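Local coordinates for 35 kDa hemin binding protein (Porphyromonas gingivalis, PDB 5Y1A) that probably binds hemin and is a cargo protein of the type IX secretion system that carries a thioredoxin domain, at residues Val292-Glu300 / Asn318-Val328. Numbering follows the deposited sequence. Where two conformers were deposited one is given.
Sequences VQNGKIVVE and NESLVPGVYVV
The side-chain amide of Asn318 pairs with the backbone of Ile297 through two hydrogen bonds, taking up both its NH and its C=O. Ile297 N gives its hydrogen to Asn318 OD1 at 2.8 Å, meeting a lone pair in the carbonyl plane. In return Asn318 ND2 donates to Ile297 O at 2.9 Å, nearly straight (172°) and with the acceptor in the amide plane. Gripped at both ends, the amide is fixed in its flip and lies along the edge of Ile297, much as a neighbouring strand's peptide would. CG reaches this position by standing anti to the backbone N of Asn318 (chi1 -174°).

Further along, Leu321 N donates to Gly295 O over 2.9 Å, and a water bridges Asn294 O and Ser320 N. Gly295, with a positive phi, is the third residue of the type I' turn (Gln293 to Lys296) of the hairpin formed by strands 291-293 and 296-298, so the loop 318-323 docks on that hairpin's tip. Both elements belong to the small all-beta C-terminal domain, in which 324-332 pairs with 305-309 and 335-343. Tyr326 OH donates to Val322 O (2.6 Å), linking this loop to strand 324-332.

Ile297 also supplies the apolar part of the contact. The Ile297 and Leu321 side chains cross at about a right angle, CG1 to CD1 3.7 Å, and Ile297 CD1 meets Val328 CG2 tip to tip at 3.6 Å. Met306, from strand 305-309, touches both Asn318 and Val328.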
loop_
_atom_site.group_PDB
_atom_site.type_symbol
_atom_site.label_atom_id
_atom_site.label_comp_id
_atom_site.label_asym_id
_atom_site.label_seq_id
_atom_site.Cartn_x
_atom_site.Cartn_y
_atom_site.Cartn_z
ATOM N N VAL A 292 0.845 -4.482 34.870
ATOM C CA VAL A 292 -0.624 -4.435 34.907
ATOM C C VAL A 292 -1.135 -5.063 36.198
ATOM O O VAL A 292 -0.849 -6.235 36.481
ATOM C CB VAL A 292 -1.255 -5.164 33.703
ATOM C CG1 VAL A 292 -2.776 -5.045 33.751
ATOM C CG2 VAL A 292 -0.717 -4.614 32.404
ATOM N N GLN A 293 -1.876 -4.271 36.969
ATOM C CA GLN A 293 -2.484 -4.718 38.216
ATOM C C GLN A 293 -3.932 -4.256 38.291
ATOM O O GLN A 293 -4.213 -3.052 38.228
ATOM C CB GLN A 293 -1.704 -4.176 39.408
ATOM C CG GLN A 293 -2.239 -4.637 40.761
ATOM C CD GLN A 293 -1.184 -4.591 41.833
ATOM O OE1 GLN A 293 -0.653 -3.521 42.155
ATOM N NE2 GLN A 293 -0.867 -5.754 42.398
ATOM N N ASN A 294 -4.851 -5.215 38.393
ATOM C CA ASN A 294 -6.272 -4.907 38.561
ATOM C C ASN A 294 -6.840 -4.144 37.351
ATOM O O ASN A 294 -7.586 -3.173 37.511
ATOM C CB ASN A 294 -6.472 -4.106 39.860
ATOM C CG ASN A 294 -7.854 -4.279 40.468
ATOM O OD1 ASN A 294 -8.834 -4.562 39.774
ATOM N ND2 ASN A 294 -7.935 -4.097 41.782
ATOM N N GLY A 295 -6.468 -4.579 36.147
ATOM C CA GLY A 295 -6.937 -3.948 34.911
ATOM C C GLY A 295 -6.323 -2.605 34.523
ATOM O O GLY A 295 -6.695 -2.040 33.504
ATOM N N LYS A 296 -5.394 -2.084 35.328
ATOM C CA LYS A 296 -4.769 -0.803 35.015
ATOM C C LYS A 296 -3.234 -0.894 34.953
ATOM O O LYS A 296 -2.637 -1.795 35.545
ATOM C CB LYS A 296 -5.227 0.277 36.005
ATOM C CG LYS A 296 -4.351 0.454 37.224
ATOM C CD LYS A 296 -5.053 1.269 38.318
ATOM C CE LYS A 296 -4.959 2.771 38.071
ATOM N NZ LYS A 296 -6.248 3.454 38.415
ATOM N N ILE A 297 -2.609 0.037 34.230
ATOM C CA ILE A 297 -1.145 0.083 34.177
ATOM C C ILE A 297 -0.637 0.900 35.361
ATOM O O ILE A 297 -1.146 2.000 35.650
ATOM C CB ILE A 297 -0.621 0.587 32.801
ATOM C CG1 ILE A 297 -1.078 -0.377 31.697
ATOM C CG2 ILE A 297 0.932 0.763 32.798
ATOM C CD1 ILE A 297 -0.845 0.134 30.283
ATOM N N VAL A 298 0.348 0.325 36.055
ATOM C CA VAL A 298 0.946 0.957 37.223
ATOM C C VAL A 298 2.430 1.193 36.951
ATOM O O VAL A 298 3.109 0.343 36.357
ATOM C CB VAL A 298 0.745 0.087 38.497
ATOM C CG1 VAL A 298 1.364 0.757 39.741
ATOM C CG2 VAL A 298 -0.743 -0.220 38.722
ATOM N N VAL A 299 2.906 2.364 37.362
ATOM C CA VAL A 299 4.328 2.702 37.319
ATOM C C VAL A 299 4.736 3.132 38.726
ATOM O O VAL A 299 4.183 4.092 39.270
ATOM C CB VAL A 299 4.605 3.845 36.304
ATOM C CG1 VAL A 299 6.094 4.221 36.277
ATOM C CG2 VAL A 299 4.133 3.439 34.909
ATOM N N GLU A 300 5.639 2.378 39.346
ATOM C CA GLU A 300 6.035 2.651 40.734
ATOM C C GLU A 300 7.170 3.667 40.805
ATOM O O GLU A 300 7.434 4.256 41.859
ATOM C CB GLU A 300 6.416 1.364 41.468
ATOM C CG GLU A 300 5.233 0.535 41.953
ATOM C CD GLU A 300 5.663 -0.687 42.740
ATOM O OE1 GLU A 300 6.551 -0.561 43.607
ATOM O OE2 GLU A 300 5.118 -1.781 42.494
ATOM N N ASN A 318 -6.906 4.914 31.663
ATOM C CA ASN A 318 -6.133 3.836 32.268
ATOM C C ASN A 318 -6.942 3.034 33.295
ATOM O O ASN A 318 -6.662 3.079 34.496
ATOM C CB ASN A 318 -4.847 4.410 32.884
ATOM C CG ASN A 318 -3.918 3.341 33.408
ATOM O OD1 ASN A 318 -3.978 2.176 32.991
ATOM N ND2 ASN A 318 -3.050 3.727 34.340
ATOM N N GLU A 319 -7.936 2.286 32.812
ATOM C CA GLU A 319 -8.845 1.545 33.681
ATOM C C GLU A 319 -9.552 0.435 32.899
ATOM O O GLU A 319 -9.926 0.629 31.733
ATOM C CB GLU A 319 -9.873 2.509 34.296
ATOM C CG GLU A 319 -10.810 1.885 35.326
ATOM C CD GLU A 319 -11.832 2.878 35.845
ATOM O OE1 GLU A 319 -11.513 4.086 35.916
ATOM O OE2 GLU A 319 -12.962 2.453 36.173
ATOM N N SER A 320 -9.729 -0.713 33.553
ATOM C CA SER A 320 -10.396 -1.895 32.963
ATOM C C SER A 320 -9.926 -2.195 31.549
ATOM O O SER A 320 -10.723 -2.462 30.668
ATOM C CB SER A 320 -11.927 -1.748 33.004
ATOM O OG SER A 320 -12.347 -1.497 34.335
ATOM N N LEU A 321 -8.612 -2.138 31.344
ATOM C CA LEU A 321 -8.045 -2.333 30.009
ATOM C C LEU A 321 -8.280 -3.751 29.514
ATOM O O LEU A 321 -7.983 -4.733 30.230
ATOM C CB LEU A 321 -6.544 -2.021 30.024
ATOM C CG LEU A 321 -6.140 -0.592 30.427
ATOM C CD1 LEU A 321 -4.609 -0.515 30.473
ATOM C CD2 LEU A 321 -6.728 0.448 29.461
ATOM N N VAL A 322 -8.821 -3.858 28.301
ATOM C CA VAL A 322 -9.060 -5.150 27.691
ATOM C C VAL A 322 -7.736 -5.668 27.124
ATOM O O VAL A 322 -6.825 -4.868 26.867
ATOM C CB VAL A 322 -10.137 -5.094 26.565
ATOM C CG1 VAL A 322 -11.476 -4.590 27.119
ATOM C CG2 VAL A 322 -9.656 -4.259 25.358
ATOM N N PRO A 323 -7.631 -6.998 26.926
ATOM C CA PRO A 323 -6.404 -7.572 26.377
ATOM C C PRO A 323 -6.001 -6.932 25.052
ATOM O O PRO A 323 -6.844 -6.632 24.197
ATOM C CB PRO A 323 -6.764 -9.048 26.200
ATOM C CG PRO A 323 -7.731 -9.291 27.333
ATOM C CD PRO A 323 -8.609 -8.059 27.242
ATOM N N GLY A 324 -4.708 -6.693 24.923
ATOM C CA GLY A 324 -4.170 -6.028 23.757
ATOM C C GLY A 324 -2.875 -5.344 24.129
ATOM O O GLY A 324 -2.421 -5.416 25.281
ATOM N N VAL A 325 -2.264 -4.694 23.147
ATOM C CA VAL A 325 -1.018 -3.994 23.379
ATOM C C VAL A 325 -1.319 -2.506 23.543
ATOM O O VAL A 325 -2.151 -1.951 22.818
ATOM C CB VAL A 325 -0.000 -4.194 22.219
ATOM C CG1 VAL A 325 1.251 -3.369 22.496
ATOM C CG2 VAL A 325 0.356 -5.672 22.048
ATOM N N TYR A 326 -0.661 -1.893 24.532
ATOM C CA TYR A 326 -0.771 -0.456 24.814
ATOM C C TYR A 326 0.602 0.203 24.810
ATOM O O TYR A 326 1.602 -0.434 25.136
ATOM C CB TYR A 326 -1.435 -0.235 26.175
ATOM C CG TYR A 326 -2.840 -0.799 26.232
ATOM C CD1 TYR A 326 -3.956 0.019 26.019
ATOM C CD2 TYR A 326 -3.049 -2.154 26.467
ATOM C CE1 TYR A 326 -5.255 -0.509 26.060
ATOM C CE2 TYR A 326 -4.353 -2.704 26.494
ATOM C CZ TYR A 326 -5.442 -1.863 26.295
ATOM O OH TYR A 326 -6.719 -2.375 26.325
ATOM N N VAL A 327 0.638 1.476 24.444
ATOM C CA VAL A 327 1.854 2.281 24.578
ATOM C C VAL A 327 1.675 3.249 25.738
ATOM O O VAL A 327 0.712 4.024 25.770
ATOM C CB VAL A 327 2.152 3.065 23.279
ATOM C CG1 VAL A 327 3.399 3.951 23.444
ATOM C CG2 VAL A 327 2.352 2.104 22.126
ATOM N N VAL A 328 2.584 3.190 26.706
ATOM C CA VAL A 328 2.534 4.120 27.816
ATOM C C VAL A 328 3.613 5.154 27.573
ATOM O O VAL A 328 4.778 4.804 27.424
ATOM C CB VAL A 328 2.795 3.441 29.167
ATOM C CG1 VAL A 328 2.618 4.454 30.302
ATOM C CG2 VAL A 328 1.862 2.234 29.346
HETATM O O HOH W 1 -8.823 -1.186 36.247
#